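Local coordinates for McyG protein (PDB 4R0M), which binds phenylalanyl-adenylate in its adenylation domain, which is followed by a peptidyl carrier domain, and probably activates a starter unit for microcystin synthesis, at residues 447-461 against 499-513. Sequence-based numbering, arbitrary orientation.
Sequences YFAHELETTIEELEG and VVRKIRSHVTQKFGI
Ile513 sets its CD1 methyl squarely over the Tyr447 ring, 3.5 Å from the ring centroid in a CH-pi contact almost on the ring normal. With CG1 held between its own backbone N and carbonyl carbon (chi1 54°), Ile513 lays CG1 and CD1 across the ring, while its CG2 meets the phenol oxygen. Replacing Tyr447 by an alanine would remove the ring, and Ile513 CD1 is likely to be left without its aromatic face, with a gap opening beside Phe511, whose CD1 now lies near Tyr447 CD1. Phe511 reaches across to the helix 449-457 and is met from several directions. Leu452 CD2 sits over the centre of one ring face, 3.7 Å from the centroid, and Thr455 abuts the ring edge, its OG1 3.3 Å from Phe511 CE2. That hydroxyl is turned back to its own helix, donating to Glu451 O (2.7 Å) from above the carbonyl plane, on the opposite face from Thr455 N; Thr455 CG2 is thereby left facing His506. The imidazole of His506, swung anti to its backbone N, runs alongside Leu459 in the opposite sense, and Leu459 CD2 makes an off-centre CH-pi contact with one ring face. Glu458 OE1 comes in the ring plane to 3.6 Å from His506 CE1, its carboxylate turned 80° from the ring, and might favour a protonated imidazole. Deeper in, Ile456 CG1 packs on Val507 CG2 at 3.9 Å. Beyond Leu459, Val499 CG1 fits against Gly461, where a beta carbon would clash with it. The two helices, crossing at 127° with axes 9.8 Å apart, probably belong to the small C-terminal subdomain of the ANL adenylation fold and pack together on strand 479-486: Ile456 and Val507 both touch Ile484, and Val499 and Ile503 touch Phe486. At the other end, strand 440-442 receives Tyr447 and Leu452 on Ile440 and Ile513 on Ile442.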
ATOM      1  N   TYR A 447      23.413   6.982   5.852  1.00 47.77           N
ATOM      2  CA  TYR A 447      22.740   6.002   6.700  1.00 46.68           C
ATOM      3  C   TYR A 447      21.347   5.720   6.145  1.00 45.46           C
ATOM      4  O   TYR A 447      20.757   6.565   5.465  1.00 45.27           O
ATOM      5  CB  TYR A 447      22.663   6.487   8.151  1.00 47.21           C
ATOM      6  CG  TYR A 447      24.010   6.570   8.837  1.00 48.05           C
ATOM      7  CD1 TYR A 447      24.535   5.473   9.521  1.00 48.22           C
ATOM      8  CD2 TYR A 447      24.764   7.745   8.797  1.00 48.03           C
ATOM      9  CE1 TYR A 447      25.771   5.542  10.146  1.00 47.82           C
ATOM     10  CE2 TYR A 447      26.000   7.824   9.418  1.00 47.93           C
ATOM     11  CZ  TYR A 447      26.497   6.720  10.092  1.00 48.05           C
ATOM     12  OH  TYR A 447      27.721   6.796  10.711  1.00 48.52           O
ATOM     13  N   PHE A 448      20.827   4.531   6.433  1.00 43.65           N
ATOM     14  CA  PHE A 448      19.569   4.087   5.838  1.00 42.61           C
ATOM     15  C   PHE A 448      18.533   3.727   6.895  1.00 41.63           C
ATOM     16  O   PHE A 448      18.769   2.873   7.753  1.00 41.33           O
ATOM     17  CB  PHE A 448      19.818   2.932   4.860  1.00 41.96           C
ATOM     18  CG  PHE A 448      20.871   3.237   3.830  1.00 41.74           C
ATOM     19  CD1 PHE A 448      20.556   3.958   2.682  1.00 41.74           C
ATOM     20  CD2 PHE A 448      22.188   2.825   4.020  1.00 41.73           C
ATOM     21  CE1 PHE A 448      21.529   4.252   1.738  1.00 41.76           C
ATOM     22  CE2 PHE A 448      23.164   3.113   3.078  1.00 41.74           C
ATOM     23  CZ  PHE A 448      22.834   3.829   1.937  1.00 41.76           C
ATOM     24  N   ALA A 449      17.387   4.399   6.813  1.00 41.55           N
ATOM     25  CA  ALA A 449      16.339   4.345   7.833  1.00 41.45           C
ATOM     26  C   ALA A 449      15.858   2.936   8.185  1.00 41.61           C
ATOM     27  O   ALA A 449      15.669   2.622   9.365  1.00 41.09           O
ATOM     28  CB  ALA A 449      15.164   5.221   7.424  1.00 41.03           C
ATOM     29  N   HIS A 450      15.671   2.095   7.166  1.00 42.13           N
ATOM     30  CA  HIS A 450      15.152   0.738   7.365  1.00 42.33           C
ATOM     31  C   HIS A 450      16.050  -0.120   8.217  1.00 42.00           C
ATOM     32  O   HIS A 450      15.561  -0.861   9.072  1.00 41.78           O
ATOM     33  CB  HIS A 450      14.836   0.064   6.029  1.00 43.30           C
ATOM     34  CG  HIS A 450      16.050  -0.467   5.300  1.00 44.05           C
ATOM     35  ND1 HIS A 450      16.867   0.324   4.576  1.00 44.48           N
ATOM     36  CD2 HIS A 450      16.564  -1.761   5.197  1.00 43.76           C
ATOM     37  CE1 HIS A 450      17.855  -0.420   4.042  1.00 44.29           C
ATOM     38  NE2 HIS A 450      17.667  -1.696   4.422  1.00 44.74           N
ATOM     39  N   GLU A 451      17.363  -0.019   8.001  1.00 42.14           N
ATOM     40  CA  GLU A 451      18.354  -0.728   8.818  1.00 42.35           C
ATOM     41  C   GLU A 451      18.237  -0.311  10.276  1.00 41.49           C
ATOM     42  O   GLU A 451      18.146  -1.158  11.169  1.00 41.14           O
ATOM     43  CB  GLU A 451      19.772  -0.430   8.334  1.00 44.50           C
ATOM     44  CG  GLU A 451      20.219  -1.197   7.104  1.00 46.77           C
ATOM     45  CD  GLU A 451      21.659  -0.885   6.738  1.00 48.63           C
ATOM     46  OE1 GLU A 451      22.553  -1.083   7.592  1.00 49.53           O
ATOM     47  OE2 GLU A 451      21.898  -0.437   5.598  1.00 50.79           O
ATOM     48  N   LEU A 452      18.236   1.002  10.503  1.00 40.52           N
ATOM     49  CA  LEU A 452      18.083   1.569  11.838  1.00 39.71           C
ATOM     50  C   LEU A 452      16.802   1.072  12.489  1.00 39.18           C
ATOM     51  O   LEU A 452      16.830   0.555  13.606  1.00 38.46           O
ATOM     52  CB  LEU A 452      18.100   3.099  11.779  1.00 39.51           C
ATOM     53  CG  LEU A 452      19.430   3.762  11.403  1.00 39.87           C
ATOM     54  CD1 LEU A 452      19.198   5.140  10.801  1.00 39.54           C
ATOM     55  CD2 LEU A 452      20.371   3.836  12.599  1.00 39.86           C
ATOM     56  N   GLU A 453      15.691   1.205  11.764  1.00 39.63           N
ATOM     57  CA  GLU A 453      14.378   0.759  12.232  1.00 39.83           C
ATOM     58  C   GLU A 453      14.339  -0.734  12.553  1.00 39.73           C
ATOM     59  O   GLU A 453      13.801  -1.128  13.587  1.00 40.30           O
ATOM     60  CB  GLU A 453      13.292   1.123  11.219  1.00 40.37           C
ATOM     61  CG  GLU A 453      12.893   2.592  11.249  1.00 40.39           C
ATOM     62  CD  GLU A 453      12.408   3.110   9.908  1.00 40.13           C
ATOM     63  OE1 GLU A 453      11.920   2.308   9.082  1.00 40.36           O
ATOM     64  OE2 GLU A 453      12.515   4.332   9.680  1.00 40.34           O
ATOM     65  N   THR A 454      14.916  -1.556  11.675  1.00 39.95           N
ATOM     66  CA  THR A 454      14.982  -3.003  11.902  1.00 40.38           C
ATOM     67  C   THR A 454      15.781  -3.301  13.170  1.00 40.12           C
ATOM     68  O   THR A 454      15.351  -4.099  14.006  1.00 40.21           O
ATOM     69  CB  THR A 454      15.603  -3.754  10.702  1.00 40.47           C
ATOM     70  OG1 THR A 454      14.907  -3.399   9.501  1.00 40.07           O
ATOM     71  CG2 THR A 454      15.519  -5.266  10.896  1.00 40.51           C
ATOM     72  N   THR A 455      16.930  -2.637  13.306  1.00 40.41           N
ATOM     73  CA  THR A 455      17.800  -2.793  14.474  1.00 40.59           C
ATOM     74  C   THR A 455      17.067  -2.426  15.766  1.00 40.88           C
ATOM     75  O   THR A 455      17.156  -3.149  16.761  1.00 41.36           O
ATOM     76  CB  THR A 455      19.085  -1.954  14.333  1.00 40.76           C
ATOM     77  OG1 THR A 455      19.686  -2.214  13.060  1.00 41.04           O
ATOM     78  CG2 THR A 455      20.083  -2.294  15.434  1.00 41.34           C
ATOM     79  N   ILE A 456      16.337  -1.311  15.733  1.00 40.91           N
ATOM     80  CA  ILE A 456      15.516  -0.870  16.862  1.00 41.46           C
ATOM     81  C   ILE A 456      14.446  -1.910  17.195  1.00 42.16           C
ATOM     82  O   ILE A 456      14.222  -2.225  18.365  1.00 43.01           O
ATOM     83  CB  ILE A 456      14.842   0.493  16.577  1.00 41.04           C
ATOM     84  CG1 ILE A 456      15.895   1.588  16.392  1.00 40.87           C
ATOM     85  CG2 ILE A 456      13.888   0.881  17.702  1.00 41.04           C
ATOM     86  CD1 ILE A 456      15.445   2.719  15.492  1.00 40.69           C
ATOM     87  N   GLU A 457      13.803  -2.449  16.160  1.00 42.86           N
ATOM     88  CA  GLU A 457      12.671  -3.361  16.341  1.00 43.42           C
ATOM     89  C   GLU A 457      13.054  -4.759  16.837  1.00 43.56           C
ATOM     90  O   GLU A 457      12.183  -5.544  17.214  1.00 43.74           O
ATOM     91  CB  GLU A 457      11.811  -3.419  15.073  1.00 43.30           C
ATOM     92  CG  GLU A 457      11.010  -2.144  14.846  1.00 44.14           C
ATOM     93  CD  GLU A 457      10.091  -2.197  13.638  1.00 44.93           C
ATOM     94  OE1 GLU A 457      10.307  -3.043  12.743  1.00 46.27           O
ATOM     95  OE2 GLU A 457       9.149  -1.376  13.582  1.00 44.44           O
ATOM     96  N   GLU A 458      14.353  -5.056  16.853  1.00 44.24           N
ATOM     97  CA  GLU A 458      14.869  -6.284  17.467  1.00 45.13           C
ATOM     98  C   GLU A 458      14.716  -6.256  18.988  1.00 45.79           C
ATOM     99  O   GLU A 458      14.588  -7.304  19.626  1.00 45.70           O
ATOM    100  CB  GLU A 458      16.348  -6.482  17.126  1.00 45.58           C
ATOM    101  CG  GLU A 458      16.647  -6.769  15.663  1.00 46.12           C
ATOM    102  CD  GLU A 458      18.127  -6.662  15.337  1.00 46.95           C
ATOM    103  OE1 GLU A 458      18.951  -6.588  16.276  1.00 47.18           O
ATOM    104  OE2 GLU A 458      18.471  -6.646  14.136  1.00 47.89           O
ATOM    105  N   LEU A 459      14.732  -5.053  19.559  1.00 46.00           N
ATOM    106  CA  LEU A 459      14.718  -4.875  21.010  1.00 46.93           C
ATOM    107  C   LEU A 459      13.379  -5.197  21.660  1.00 47.09           C
ATOM    108  O   LEU A 459      12.317  -4.857  21.134  1.00 46.81           O
ATOM    109  CB  LEU A 459      15.134  -3.448  21.380  1.00 47.33           C
ATOM    110  CG  LEU A 459      16.569  -3.014  21.085  1.00 47.25           C
ATOM    111  CD1 LEU A 459      16.655  -1.496  21.081  1.00 47.51           C
ATOM    112  CD2 LEU A 459      17.544  -3.616  22.088  1.00 48.04           C
ATOM    113  N   GLU A 460      13.454  -5.851  22.816  1.00 48.94           N
ATOM    114  CA  GLU A 460      12.298  -6.100  23.668  1.00 50.34           C
ATOM    115  C   GLU A 460      11.704  -4.772  24.140  1.00 50.44           C
ATOM    116  O   GLU A 460      12.432  -3.887  24.602  1.00 51.16           O
ATOM    117  CB  GLU A 460      12.715  -6.962  24.868  1.00 52.66           C
ATOM    118  CG  GLU A 460      11.655  -7.141  25.947  1.00 55.30           C
ATOM    119  CD  GLU A 460      10.438  -7.903  25.458  1.00 57.92           C
ATOM    120  OE1 GLU A 460      10.579  -9.097  25.111  1.00 58.76           O
ATOM    121  OE2 GLU A 460       9.338  -7.308  25.426  1.00 59.25           O
ATOM    122  N   GLY A 461      10.386  -4.637  24.009  1.00 49.19           N
ATOM    123  CA  GLY A 461       9.687  -3.424  24.430  1.00 47.60           C
ATOM    124  C   GLY A 461       9.357  -2.460  23.303  1.00 46.70           C
ATOM    125  O   GLY A 461       8.648  -1.474  23.513  1.00 46.54           O
ATOM    126  N   VAL A 499      13.088   1.509  27.836  1.00 65.88           N
ATOM    127  CA  VAL A 499      13.441   1.153  26.459  1.00 62.66           C
ATOM    128  C   VAL A 499      14.099   2.299  25.688  1.00 60.07           C
ATOM    129  O   VAL A 499      14.870   2.053  24.760  1.00 58.84           O
ATOM    130  CB  VAL A 499      12.245   0.569  25.663  1.00 62.72           C
ATOM    131  CG1 VAL A 499      11.874  -0.810  26.190  1.00 62.66           C
ATOM    132  CG2 VAL A 499      11.042   1.498  25.703  1.00 62.84           C
ATOM    133  N   VAL A 500      13.796   3.540  26.075  1.00 57.44           N
ATOM    134  CA  VAL A 500      14.422   4.729  25.480  1.00 55.25           C
ATOM    135  C   VAL A 500      15.946   4.634  25.582  1.00 54.79           C
ATOM    136  O   VAL A 500      16.656   4.776  24.582  1.00 53.73           O
ATOM    137  CB  VAL A 500      13.929   6.037  26.145  1.00 54.22           C
ATOM    138  CG1 VAL A 500      14.703   7.242  25.626  1.00 52.38           C
ATOM    139  CG2 VAL A 500      12.436   6.227  25.920  1.00 53.95           C
ATOM    140  N   ARG A 501      16.428   4.377  26.797  1.00 54.76           N
ATOM    141  CA  ARG A 501      17.851   4.187  27.058  1.00 55.35           C
ATOM    142  C   ARG A 501      18.383   2.980  26.284  1.00 53.82           C
ATOM    143  O   ARG A 501      19.468   3.030  25.701  1.00 53.08           O
ATOM    144  CB  ARG A 501      18.088   4.003  28.560  1.00 57.60           C
ATOM    145  CG  ARG A 501      19.495   4.351  29.021  1.00 59.89           C
ATOM    146  CD  ARG A 501      19.732   3.974  30.479  1.00 61.79           C
ATOM    147  NE  ARG A 501      18.967   4.789  31.428  1.00 62.54           N
ATOM    148  CZ  ARG A 501      19.298   6.021  31.814  1.00 63.01           C
ATOM    149  NH1 ARG A 501      20.380   6.617  31.328  1.00 63.67           N
ATOM    150  NH2 ARG A 501      18.536   6.667  32.686  1.00 62.68           N
ATOM    151  N   LYS A 502      17.595   1.907  26.272  1.00 53.05           N
ATOM    152  CA  LYS A 502      17.949   0.668  25.588  1.00 51.87           C
ATOM    153  C   LYS A 502      18.051   0.847  24.071  1.00 50.01           C
ATOM    154  O   LYS A 502      18.850   0.173  23.419  1.00 50.36           O
ATOM    155  CB  LYS A 502      16.930  -0.418  25.927  1.00 54.18           C
ATOM    156  CG  LYS A 502      17.512  -1.820  26.019  1.00 56.53           C
ATOM    157  CD  LYS A 502      16.636  -2.728  26.873  1.00 58.09           C
ATOM    158  CE  LYS A 502      16.745  -2.387  28.354  1.00 58.77           C
ATOM    159  NZ  LYS A 502      15.722  -3.092  29.175  1.00 59.69           N
ATOM    160  N   ILE A 503      17.249   1.757  23.521  1.00 47.59           N
ATOM    161  CA  ILE A 503      17.274   2.065  22.089  1.00 46.08           C
ATOM    162  C   ILE A 503      18.547   2.825  21.707  1.00 45.36           C
ATOM    163  O   ILE A 503      19.235   2.448  20.755  1.00 44.90           O
ATOM    164  CB  ILE A 503      16.003   2.831  21.635  1.00 45.32           C
ATOM    165  CG1 ILE A 503      14.784   1.907  21.678  1.00 45.53           C
ATOM    166  CG2 ILE A 503      16.169   3.386  20.224  1.00 44.77           C
ATOM    167  CD1 ILE A 503      13.448   2.622  21.683  1.00 45.36           C
ATOM    168  N   ARG A 504      18.861   3.878  22.460  1.00 44.93           N
ATOM    169  CA  ARG A 504      20.037   4.711  22.193  1.00 43.92           C
ATOM    170  C   ARG A 504      21.340   3.908  22.168  1.00 43.46           C
ATOM    171  O   ARG A 504      22.138   4.052  21.240  1.00 43.07           O
ATOM    172  CB  ARG A 504      20.142   5.852  23.208  1.00 43.08           C
ATOM    173  CG  ARG A 504      20.974   7.031  22.721  1.00 42.62           C
ATOM    174  CD  ARG A 504      21.200   8.076  23.807  1.00 42.07           C
ATOM    175  NE  ARG A 504      19.981   8.428  24.541  1.00 41.20           N
ATOM    176  CZ  ARG A 504      19.072   9.310  24.130  1.00 40.64           C
ATOM    177  NH1 ARG A 504      19.216   9.943  22.975  1.00 40.31           N
ATOM    178  NH2 ARG A 504      18.007   9.554  24.882  1.00 41.24           N
ATOM    179  N   SER A 505      21.544   3.065  23.181  1.00 43.37           N
ATOM    180  CA  SER A 505      22.767   2.265  23.281  1.00 44.86           C
ATOM    181  C   SER A 505      22.874   1.223  22.167  1.00 45.27           C
ATOM    182  O   SER A 505      23.924   1.095  21.534  1.00 45.64           O
ATOM    183  CB  SER A 505      22.886   1.605  24.658  1.00 45.29           C
ATOM    184  OG  SER A 505      21.773   0.774  24.925  1.00 46.73           O
ATOM    185  N   HIS A 506      21.782   0.501  21.917  1.00 45.55           N
ATOM    186  CA  HIS A 506      21.742  -0.518  20.864  1.00 45.60           C
ATOM    187  C   HIS A 506      22.040   0.043  19.498  1.00 44.88           C
ATOM    188  O   HIS A 506      22.714  -0.604  18.694  1.00 45.36           O
ATOM    189  CB  HIS A 506      20.402  -1.245  20.866  1.00 46.92           C
ATOM    190  CG  HIS A 506      20.427  -2.575  20.153  1.00 48.12           C
ATOM    191  ND1 HIS A 506      19.902  -2.751  18.926  1.00 48.57           N
ATOM    192  CD2 HIS A 506      20.943  -3.811  20.541  1.00 48.29           C
ATOM    193  CE1 HIS A 506      20.067  -4.032  18.546  1.00 48.63           C
ATOM    194  NE2 HIS A 506      20.707  -4.679  19.536  1.00 48.76           N
ATOM    195  N   VAL A 507      21.555   1.256  19.231  1.00 43.86           N
ATOM    196  CA  VAL A 507      21.832   1.951  17.966  1.00 43.00           C
ATOM    197  C   VAL A 507      23.302   2.378  17.850  1.00 43.32           C
ATOM    198  O   VAL A 507      23.899   2.261  16.775  1.00 43.07           O
ATOM    199  CB  VAL A 507      20.877   3.153  17.742  1.00 42.12           C
ATOM    200  CG1 VAL A 507      21.329   4.018  16.571  1.00 41.40           C
ATOM    201  CG2 VAL A 507      19.456   2.662  17.501  1.00 41.55           C
ATOM    202  N   THR A 508      23.883   2.859  18.953  1.00 44.09           N
ATOM    203  CA  THR A 508      25.294   3.277  18.963  1.00 44.86           C
ATOM    204  C   THR A 508      26.232   2.092  18.773  1.00 44.20           C
ATOM    205  O   THR A 508      27.192   2.174  18.005  1.00 43.45           O
ATOM    206  CB  THR A 508      25.700   4.024  20.256  1.00 46.11           C
ATOM    207  OG1 THR A 508      25.419   3.211  21.403  1.00 48.15           O
ATOM    208  CG2 THR A 508      24.960   5.320  20.384  1.00 45.35           C
ATOM    209  N   GLN A 509      25.941   0.998  19.476  1.00 44.46           N
ATOM    210  CA  GLN A 509      26.748  -0.221  19.415  1.00 45.35           C
ATOM    211  C   GLN A 509      26.862  -0.789  18.002  1.00 46.31           C
ATOM    212  O   GLN A 509      27.911  -1.313  17.627  1.00 47.24           O
ATOM    213  CB  GLN A 509      26.188  -1.297  20.355  1.00 45.47           C
ATOM    214  CG  GLN A 509      26.282  -0.980  21.845  1.00 45.50           C
ATOM    215  CD  GLN A 509      27.708  -0.928  22.373  1.00 45.90           C
ATOM    216  OE1 GLN A 509      28.627  -1.512  21.796  1.00 46.46           O
ATOM    217  NE2 GLN A 509      27.895  -0.226  23.484  1.00 45.18           N
ATOM    218  N   LYS A 510      25.787  -0.674  17.221  1.00 47.05           N
ATOM    219  CA  LYS A 510      25.731  -1.276  15.887  1.00 47.79           C
ATOM    220  C   LYS A 510      26.129  -0.326  14.762  1.00 47.09           C
ATOM    221  O   LYS A 510      26.692  -0.759  13.756  1.00 47.07           O
ATOM    222  CB  LYS A 510      24.340  -1.865  15.610  1.00 49.65           C
ATOM    223  CG  LYS A 510      23.877  -2.930  16.602  1.00 51.43           C
ATOM    224  CD  LYS A 510      24.641  -4.241  16.461  1.00 52.93           C
ATOM    225  CE  LYS A 510      24.164  -5.270  17.475  1.00 54.37           C
ATOM    226  NZ  LYS A 510      24.930  -6.547  17.400  1.00 54.33           N
ATOM    227  N   PHE A 511      25.844   0.964  14.932  1.00 46.41           N
ATOM    228  CA  PHE A 511      26.048   1.943  13.858  1.00 46.00           C
ATOM    229  C   PHE A 511      27.167   2.958  14.101  1.00 45.55           C
ATOM    230  O   PHE A 511      27.696   3.534  13.150  1.00 46.32           O
ATOM    231  CB  PHE A 511      24.736   2.669  13.538  1.00 45.34           C
ATOM    232  CG  PHE A 511      23.703   1.795  12.884  1.00 44.93           C
ATOM    233  CD1 PHE A 511      23.659   1.667  11.500  1.00 45.03           C
ATOM    234  CD2 PHE A 511      22.776   1.098  13.650  1.00 45.09           C
ATOM    235  CE1 PHE A 511      22.710   0.859  10.891  1.00 45.19           C
ATOM    236  CE2 PHE A 511      21.823   0.289  13.048  1.00 45.29           C
ATOM    237  CZ  PHE A 511      21.789   0.169  11.666  1.00 45.19           C
ATOM    238  N   GLY A 512      27.516   3.182  15.365  1.00 44.86           N
ATOM    239  CA  GLY A 512      28.562   4.144  15.714  1.00 44.93           C
ATOM    240  C   GLY A 512      28.057   5.569  15.877  1.00 44.50           C
ATOM    241  O   GLY A 512      28.813   6.464  16.261  1.00 44.88           O
ATOM    242  N   ILE A 513      26.781   5.778  15.567  1.00 43.21           N
ATOM    243  CA  ILE A 513      26.118   7.061  15.789  1.00 41.71           C
ATOM    244  C   ILE A 513      24.926   6.866  16.722  1.00 41.41           C
ATOM    245  O   ILE A 513      24.409   5.755  16.863  1.00 40.86           O
ATOM    246  CB  ILE A 513      25.662   7.730  14.472  1.00 41.86           C
ATOM    247  CG1 ILE A 513      24.786   6.777  13.643  1.00 42.05           C
ATOM    248  CG2 ILE A 513      26.866   8.222  13.677  1.00 41.64           C
ATOM    249  CD1 ILE A 513      23.905   7.470  12.624  1.00 42.19           C
TER